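Local coordinates for protein apical membrane antigen 1 (Babesia divergens, PDB 4APM) that probably helps the parasite invade host cells, as a surface antigen of the moving junction, and binds calcium, at residues A[311-323]-A[329-343]. Sequence-based numbering, arbitrary orientation.
Sequences GVGMNWANYDSNT and IEETPNCLIIDAGSF
Ile-329 and Trp-316 meet where strand 316-320 of a four-stranded antiparallel sheet is flanked by its hairpin partner 325-329; on its other side runs 342-346, reached after the chain has crossed to a second sheet as strand 335-339. The sheet, away from the calcium site, is consistent with a PAN-type domain of the AMA1 ectodomain. Ile-329 N gives Trp-316 O a nearly straight hydrogen bond (176°), while its branched side chain lays CG1 3.8 Å from Trp-316 CB. After Ile-329 the chain turns away: Glu-330 lies alongside the extended Met-314, and a water bridges Glu-330 O and Gly-313 N.

From Glu-331 to Pro-333 the backbone passes over one face of the Trp-316 indole. Thr-332 CA makes a CH-pi contact with the six-membered ring, and Pro-333 CD sits 3.5 Å from the centroid of the five-membered ring, 13° off its normal. Proline suits this place because its CD hydrogens, slightly polarised by the adjoining nitrogen, meet the electron-rich indole. Trp-316 chi1 of -42° puts CG beside the backbone N, carrying the indole under residues 331-333; NE1 bonds to Phe-19 O.

Residues 335-338 stay clear of 311-323, Cys-335 being disulfide-bonded to Cys-235. Asp-339 OD2 then comes 4.5 Å from Asp-320 OD2, like charges that might favour protonation of one. A type II turn from Asp-339 to Ser-342 brings the chain back, with Gly-341, whose positive phi suits glycine, accepting at O from Ser-321 N (2.7 Å). Ser-342 and Asp-320 form an antiparallel non-hydrogen-bonded pair; small and polar, buried Ser-342 hydrogen-bonds through OG to Ala-225 O in the other sheet. Phe-343 and Tyr-319 form a hydrogen-bonded pair, Phe-343 O accepting from Tyr-319 N at 2.8 Å. At the Phe-343 ring edge, Ser-321 OG lies 3.7 Å from CE1.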
ATOM      1  N   GLY A 311       9.752   0.321   7.820  1.00 26.57           N
ATOM      2  CA  GLY A 311       8.460  -0.168   7.340  1.00 26.65           C
ATOM      3  C   GLY A 311       7.338  -0.257   8.363  1.00 25.83           C
ATOM      4  O   GLY A 311       6.296  -0.852   8.085  1.00 27.53           O
ATOM      5  N   VAL A 312       7.562   0.301   9.553  1.00 26.14           N
ATOM      6  CA  VAL A 312       6.643   0.189  10.680  1.00 24.98           C
ATOM      7  C   VAL A 312       5.767   1.415  10.730  1.00 24.98           C
ATOM      8  O   VAL A 312       6.257   2.524  10.608  1.00 27.50           O
ATOM      9  CB  VAL A 312       7.407   0.070  12.026  1.00 27.47           C
ATOM     10  CG1 VAL A 312       6.445   0.140  13.202  1.00 25.39           C
ATOM     11  CG2 VAL A 312       8.204  -1.229  12.074  1.00 26.22           C
ATOM     12  N   GLY A 313       4.461   1.204  10.849  1.00 24.62           N
ATOM     13  CA  GLY A 313       3.481   2.281  10.792  1.00 22.84           C
ATOM     14  C   GLY A 313       2.058   1.767  10.657  1.00 25.21           C
ATOM     15  O   GLY A 313       1.805   0.551  10.673  1.00 26.87           O
ATOM     16  N   MET A 314       1.093   2.668  10.583  1.00 24.56           N
ATOM     17  CA  MET A 314      -0.268   2.204  10.347  1.00 24.55           C
ATOM     18  C   MET A 314      -0.482   1.968   8.867  1.00 23.18           C
ATOM     19  O   MET A 314      -0.993   2.847   8.172  1.00 25.94           O
ATOM     20  CB  MET A 314      -1.265   3.217  10.859  1.00 25.62           C
ATOM     21  CG  MET A 314      -0.932   3.682  12.256  1.00 28.39           C
ATOM     22  SD  MET A 314      -2.275   4.668  12.937  1.00 35.93           S
ATOM     23  CE  MET A 314      -1.468   5.290  14.411  1.00 30.64           C
ATOM     24  N   ASN A 315      -0.156   0.758   8.412  1.00 21.68           N
ATOM     25  CA  ASN A 315       0.018   0.444   6.986  1.00 22.64           C
ATOM     26  C   ASN A 315      -1.158  -0.257   6.281  1.00 21.56           C
ATOM     27  O   ASN A 315      -1.046  -0.612   5.109  1.00 23.15           O
ATOM     28  CB  ASN A 315       1.277  -0.421   6.789  1.00 20.95           C
ATOM     29  CG  ASN A 315       2.549   0.276   7.259  1.00 24.04           C
ATOM     30  OD1 ASN A 315       2.649   1.512   7.218  1.00 22.46           O
ATOM     31  ND2 ASN A 315       3.563  -0.522   7.646  1.00 21.31           N
ATOM     32  N   TRP A 316      -2.228  -0.532   7.020  1.00 21.80           N
ATOM     33  CA  TRP A 316      -3.320  -1.397   6.547  1.00 21.98           C
ATOM     34  C   TRP A 316      -4.595  -0.822   7.076  1.00 23.97           C
ATOM     35  O   TRP A 316      -4.601  -0.162   8.141  1.00 22.56           O
ATOM     36  CB  TRP A 316      -3.174  -2.834   7.075  1.00 23.62           C
ATOM     37  CG  TRP A 316      -1.770  -3.418   7.071  1.00 23.30           C
ATOM     38  CD1 TRP A 316      -1.204  -4.254   6.105  1.00 24.93           C
ATOM     39  CD2 TRP A 316      -0.740  -3.295   8.120  1.00 22.87           C
ATOM     40  NE1 TRP A 316       0.089  -4.621   6.470  1.00 26.03           N
ATOM     41  CE2 TRP A 316       0.420  -4.069   7.659  1.00 22.97           C
ATOM     42  CE3 TRP A 316      -0.648  -2.600   9.320  1.00 28.44           C
ATOM     43  CZ2 TRP A 316       1.576  -4.178   8.410  1.00 23.55           C
ATOM     44  CZ3 TRP A 316       0.539  -2.725  10.079  1.00 26.52           C
ATOM     45  CH2 TRP A 316       1.617  -3.502   9.630  1.00 24.08           C
ATOM     46  N   ALA A 317      -5.672  -0.995   6.312  1.00 23.52           N
ATOM     47  CA  ALA A 317      -6.999  -0.521   6.726  1.00 24.55           C
ATOM     48  C   ALA A 317      -8.087  -1.458   6.221  1.00 25.89           C
ATOM     49  O   ALA A 317      -7.923  -2.119   5.182  1.00 23.14           O
ATOM     50  CB  ALA A 317      -7.253   0.899   6.221  1.00 22.98           C
ATOM     51  N   ASN A 318      -9.178  -1.526   6.979  1.00 26.56           N
ATOM     52  CA  ASN A 318     -10.386  -2.232   6.569  1.00 24.82           C
ATOM     53  C   ASN A 318     -11.435  -1.234   6.224  1.00 26.29           C
ATOM     54  O   ASN A 318     -11.810  -0.412   7.050  1.00 26.03           O
ATOM     55  CB  ASN A 318     -10.918  -3.059   7.716  1.00 26.86           C
ATOM     56  CG  ASN A 318      -9.871  -3.959   8.296  1.00 27.43           C
ATOM     57  OD1 ASN A 318      -9.194  -3.582   9.249  1.00 36.24           O
ATOM     58  ND2 ASN A 318      -9.664  -5.115   7.675  1.00 26.46           N
ATOM     59  N   TYR A 319     -11.892  -1.283   4.987  1.00 27.51           N
ATOM     60  CA  TYR A 319     -12.933  -0.406   4.549  1.00 25.97           C
ATOM     61  C   TYR A 319     -14.206  -1.208   4.351  1.00 26.94           C
ATOM     62  O   TYR A 319     -14.259  -2.099   3.509  1.00 28.24           O
ATOM     63  CB  TYR A 319     -12.552   0.281   3.254  1.00 26.36           C
ATOM     64  CG  TYR A 319     -13.679   1.101   2.724  1.00 29.38           C
ATOM     65  CD1 TYR A 319     -14.197   2.164   3.469  1.00 31.41           C
ATOM     66  CD2 TYR A 319     -14.332   0.729   1.552  1.00 27.82           C
ATOM     67  CE1 TYR A 319     -15.258   2.923   2.983  1.00 33.98           C
ATOM     68  CE2 TYR A 319     -15.393   1.458   1.071  1.00 31.65           C
ATOM     69  CZ  TYR A 319     -15.857   2.541   1.789  1.00 33.72           C
ATOM     70  OH  TYR A 319     -16.933   3.223   1.315  1.00 37.50           O
ATOM     71  N   ASP A 320     -15.226  -0.888   5.134  1.00 28.39           N
ATOM     72  CA  ASP A 320     -16.514  -1.551   5.013  1.00 29.96           C
ATOM     73  C   ASP A 320     -17.365  -0.765   4.033  1.00 31.69           C
ATOM     74  O   ASP A 320     -17.817   0.332   4.346  1.00 32.59           O
ATOM     75  CB  ASP A 320     -17.219  -1.608   6.367  1.00 30.31           C
ATOM     76  CG  ASP A 320     -18.486  -2.453   6.323  1.00 37.83           C
ATOM     77  OD1 ASP A 320     -19.247  -2.360   5.320  1.00 39.25           O
ATOM     78  OD2 ASP A 320     -18.704  -3.226   7.271  1.00 40.37           O
ATOM     79  N   SER A 321     -17.550  -1.292   2.830  1.00 30.47           N
ATOM     80  CA  SER A 321     -18.284  -0.536   1.817  1.00 36.47           C
ATOM     81  C   SER A 321     -19.785  -0.422   2.092  1.00 34.20           C
ATOM     82  O   SER A 321     -20.433   0.413   1.502  1.00 35.84           O
ATOM     83  CB  SER A 321     -18.035  -1.098   0.409  1.00 37.69           C
ATOM     84  OG  SER A 321     -18.419  -2.457   0.362  1.00 39.40           O
ATOM     85  N   ASN A 322     -20.320  -1.221   3.020  1.00 38.73           N
ATOM     86  CA  ASN A 322     -21.731  -1.090   3.439  1.00 35.08           C
ATOM     87  C   ASN A 322     -21.985   0.029   4.433  1.00 38.06           C
ATOM     88  O   ASN A 322     -23.061   0.612   4.437  1.00 40.14           O
ATOM     89  CB  ASN A 322     -22.276  -2.404   4.021  1.00 35.92           C
ATOM     90  CG  ASN A 322     -22.025  -3.596   3.112  1.00 45.68           C
ATOM     91  OD1 ASN A 322     -21.516  -4.630   3.549  1.00 44.68           O
ATOM     92  ND2 ASN A 322     -22.351  -3.444   1.830  1.00 47.41           N
ATOM     93  N   THR A 323     -21.013   0.303   5.302  1.00 37.80           N
ATOM     94  CA  THR A 323     -21.165   1.331   6.329  1.00 35.64           C
ATOM     95  C   THR A 323     -20.317   2.585   6.049  1.00 37.51           C
ATOM     96  O   THR A 323     -20.602   3.692   6.559  1.00 36.14           O
ATOM     97  CB  THR A 323     -20.802   0.785   7.733  1.00 38.92           C
ATOM     98  OG1 THR A 323     -19.464   0.266   7.731  1.00 37.53           O
ATOM     99  CG2 THR A 323     -21.757  -0.322   8.155  1.00 33.42           C
ATOM    100  N   ILE A 329      -5.356   0.221  11.096  1.00 27.95           N
ATOM    101  CA  ILE A 329      -4.718  -0.680  12.048  1.00 29.07           C
ATOM    102  C   ILE A 329      -3.191  -0.602  11.980  1.00 29.84           C
ATOM    103  O   ILE A 329      -2.621  -0.174  10.994  1.00 26.48           O
ATOM    104  CB  ILE A 329      -5.163  -2.148  11.862  1.00 30.11           C
ATOM    105  CG1 ILE A 329      -4.797  -2.662  10.457  1.00 29.91           C
ATOM    106  CG2 ILE A 329      -6.653  -2.302  12.204  1.00 32.00           C
ATOM    107  CD1 ILE A 329      -5.026  -4.150  10.247  1.00 29.52           C
ATOM    108  N   GLU A 330      -2.538  -1.027  13.049  1.00 29.90           N
ATOM    109  CA  GLU A 330      -1.110  -0.885  13.126  1.00 33.12           C
ATOM    110  C   GLU A 330      -0.391  -2.170  13.489  1.00 34.00           C
ATOM    111  O   GLU A 330       0.829  -2.169  13.609  1.00 35.87           O
ATOM    112  CB  GLU A 330      -0.717   0.245  14.081  1.00 34.74           C
ATOM    113  CG  GLU A 330      -0.915  -0.061  15.565  1.00 36.14           C
ATOM    114  CD  GLU A 330      -0.773   1.195  16.411  1.00 40.47           C
ATOM    115  OE1 GLU A 330      -0.063   2.145  15.993  1.00 39.88           O
ATOM    116  OE2 GLU A 330      -1.413   1.258  17.471  1.00 44.00           O
ATOM    117  N   GLU A 331      -1.141  -3.256  13.650  1.00 32.91           N
ATOM    118  CA  GLU A 331      -0.541  -4.561  13.874  1.00 34.94           C
ATOM    119  C   GLU A 331      -0.455  -5.289  12.547  1.00 35.19           C
ATOM    120  O   GLU A 331      -1.333  -5.130  11.675  1.00 33.08           O
ATOM    121  CB  GLU A 331      -1.379  -5.382  14.864  1.00 35.35           C
ATOM    122  CG  GLU A 331      -1.527  -4.752  16.248  1.00 43.76           C
ATOM    123  CD  GLU A 331      -2.560  -5.472  17.119  1.00 56.78           C
ATOM    124  OE1 GLU A 331      -2.819  -6.686  16.883  1.00 59.38           O
ATOM    125  OE2 GLU A 331      -3.120  -4.822  18.037  1.00 57.93           O
ATOM    126  N   THR A 332       0.565  -6.127  12.412  1.00 31.17           N
ATOM    127  CA  THR A 332       0.798  -6.841  11.170  1.00 32.43           C
ATOM    128  C   THR A 332      -0.261  -7.929  10.997  1.00 32.47           C
ATOM    129  O   THR A 332      -0.443  -8.747  11.876  1.00 35.83           O
ATOM    130  CB  THR A 332       2.208  -7.458  11.153  1.00 30.32           C
ATOM    131  OG1 THR A 332       3.185  -6.418  11.234  1.00 33.70           O
ATOM    132  CG2 THR A 332       2.440  -8.238   9.877  1.00 31.28           C
ATOM    133  N   PRO A 333      -1.016  -7.901   9.891  1.00 33.48           N
ATOM    134  CA  PRO A 333      -1.991  -8.983   9.721  1.00 32.34           C
ATOM    135  C   PRO A 333      -1.292 -10.282   9.330  1.00 36.58           C
ATOM    136  O   PRO A 333      -0.255 -10.247   8.641  1.00 34.23           O
ATOM    137  CB  PRO A 333      -2.856  -8.499   8.553  1.00 33.43           C
ATOM    138  CG  PRO A 333      -2.567  -7.038   8.414  1.00 34.05           C
ATOM    139  CD  PRO A 333      -1.157  -6.852   8.870  1.00 32.66           C
ATOM    140  N   ASN A 334      -1.847 -11.414   9.763  1.00 33.95           N
ATOM    141  CA  ASN A 334      -1.354 -12.729   9.321  1.00 35.40           C
ATOM    142  C   ASN A 334      -2.478 -13.717   8.966  1.00 37.43           C
ATOM    143  O   ASN A 334      -2.216 -14.893   8.686  1.00 34.05           O
ATOM    144  CB  ASN A 334      -0.347 -13.347  10.329  1.00 33.44           C
ATOM    145  CG  ASN A 334      -0.995 -13.740  11.656  1.00 36.24           C
ATOM    146  OD1 ASN A 334      -2.193 -14.018  11.716  1.00 35.16           O
ATOM    147  ND2 ASN A 334      -0.197 -13.761  12.729  1.00 37.09           N
ATOM    148  N   CYS A 335      -3.714 -13.210   8.915  1.00 36.60           N
ATOM    149  CA  CYS A 335      -4.834 -13.931   8.283  1.00 36.01           C
ATOM    150  C   CYS A 335      -5.967 -12.974   7.907  1.00 37.62           C
ATOM    151  O   CYS A 335      -5.963 -11.790   8.289  1.00 38.79           O
ATOM    152  CB  CYS A 335      -5.370 -14.987   9.238  1.00 38.67           C
ATOM    153  SG  CYS A 335      -5.948 -14.232  10.771  1.00 41.60           S
ATOM    154  N   LEU A 336      -6.950 -13.497   7.182  1.00 33.13           N
ATOM    155  CA  LEU A 336      -8.107 -12.713   6.761  1.00 33.65           C
ATOM    156  C   LEU A 336      -9.392 -13.397   7.270  1.00 35.50           C
ATOM    157  O   LEU A 336      -9.411 -14.606   7.455  1.00 33.09           O
ATOM    158  CB  LEU A 336      -8.142 -12.586   5.228  1.00 30.53           C
ATOM    159  CG  LEU A 336      -6.938 -11.988   4.482  1.00 31.26           C
ATOM    160  CD1 LEU A 336      -7.215 -11.933   2.989  1.00 27.77           C
ATOM    161  CD2 LEU A 336      -6.565 -10.607   5.001  1.00 24.77           C
ATOM    162  N   ILE A 337     -10.423 -12.597   7.540  1.00 31.94           N
ATOM    163  CA  ILE A 337     -11.764 -13.062   7.846  1.00 32.83           C
ATOM    164  C   ILE A 337     -12.647 -12.707   6.640  1.00 36.01           C
ATOM    165  O   ILE A 337     -12.560 -11.586   6.126  1.00 33.77           O
ATOM    166  CB  ILE A 337     -12.312 -12.305   9.071  1.00 37.59           C
ATOM    167  CG1 ILE A 337     -11.506 -12.633  10.315  1.00 36.80           C
ATOM    168  CG2 ILE A 337     -13.808 -12.533   9.258  1.00 37.47           C
ATOM    169  CD1 ILE A 337     -10.483 -11.573  10.662  1.00 43.48           C
ATOM    170  N   ILE A 338     -13.464 -13.641   6.153  1.00 32.22           N
ATOM    171  CA  ILE A 338     -14.330 -13.276   5.045  1.00 35.24           C
ATOM    172  C   ILE A 338     -15.541 -12.484   5.540  1.00 36.68           C
ATOM    173  O   ILE A 338     -16.059 -12.731   6.639  1.00 38.08           O
ATOM    174  CB  ILE A 338     -14.724 -14.462   4.116  1.00 39.81           C
ATOM    175  CG1 ILE A 338     -15.359 -13.924   2.829  1.00 41.73           C
ATOM    176  CG2 ILE A 338     -15.685 -15.427   4.801  1.00 39.32           C
ATOM    177  CD1 ILE A 338     -16.068 -14.972   1.999  1.00 50.27           C
ATOM    178  N   ASP A 339     -15.917 -11.470   4.771  1.00 36.30           N
ATOM    179  CA  ASP A 339     -17.028 -10.602   5.118  1.00 37.45           C
ATOM    180  C   ASP A 339     -17.409  -9.754   3.904  1.00 37.53           C
ATOM    181  O   ASP A 339     -16.627  -8.930   3.463  1.00 41.71           O
ATOM    182  CB  ASP A 339     -16.662  -9.706   6.309  1.00 37.72           C
ATOM    183  CG  ASP A 339     -17.797  -8.798   6.719  1.00 47.35           C
ATOM    184  OD1 ASP A 339     -18.867  -9.319   7.110  1.00 50.08           O
ATOM    185  OD2 ASP A 339     -17.637  -7.562   6.624  1.00 56.20           O
ATOM    186  N   ALA A 340     -18.593 -10.000   3.339  1.00 34.72           N
ATOM    187  CA  ALA A 340     -19.038  -9.324   2.118  1.00 33.60           C
ATOM    188  C   ALA A 340     -19.046  -7.820   2.273  1.00 34.93           C
ATOM    189  O   ALA A 340     -19.527  -7.305   3.275  1.00 34.81           O
ATOM    190  CB  ALA A 340     -20.431  -9.809   1.721  1.00 39.37           C
ATOM    191  N   GLY A 341     -18.559  -7.118   1.250  1.00 33.96           N
ATOM    192  CA  GLY A 341     -18.529  -5.660   1.247  1.00 31.67           C
ATOM    193  C   GLY A 341     -17.324  -5.017   1.928  1.00 35.19           C
ATOM    194  O   GLY A 341     -17.125  -3.800   1.830  1.00 34.41           O
ATOM    195  N   SER A 342     -16.518  -5.814   2.623  1.00 31.11           N
ATOM    196  CA  SER A 342     -15.321  -5.268   3.261  1.00 32.58           C
ATOM    197  C   SER A 342     -14.065  -5.322   2.375  1.00 35.22           C
ATOM    198  O   SER A 342     -13.833  -6.320   1.665  1.00 32.11           O
ATOM    199  CB  SER A 342     -15.051  -5.966   4.592  1.00 35.17           C
ATOM    200  OG  SER A 342     -13.705  -5.734   4.991  1.00 46.19           O
ATOM    201  N   PHE A 343     -13.225  -4.285   2.454  1.00 28.11           N
ATOM    202  CA  PHE A 343     -11.994  -4.251   1.643  1.00 27.58           C
ATOM    203  C   PHE A 343     -10.746  -4.113   2.503  1.00 27.73           C
ATOM    204  O   PHE A 343     -10.663  -3.213   3.331  1.00 29.57           O
ATOM    205  CB  PHE A 343     -12.056  -3.126   0.620  1.00 28.30           C
ATOM    206  CG  PHE A 343     -13.026  -3.382  -0.505  1.00 33.84           C
ATOM    207  CD1 PHE A 343     -14.392  -3.099  -0.354  1.00 35.21           C
ATOM    208  CD2 PHE A 343     -12.586  -3.930  -1.716  1.00 32.64           C
ATOM    209  CE1 PHE A 343     -15.294  -3.336  -1.389  1.00 35.25           C
ATOM    210  CE2 PHE A 343     -13.478  -4.149  -2.755  1.00 34.11           C
ATOM    211  CZ  PHE A 343     -14.830  -3.843  -2.598  1.00 34.39           C
TER
HETATM  212  O   HOH W   1       3.282  -1.309  11.841  1.00 44.10           O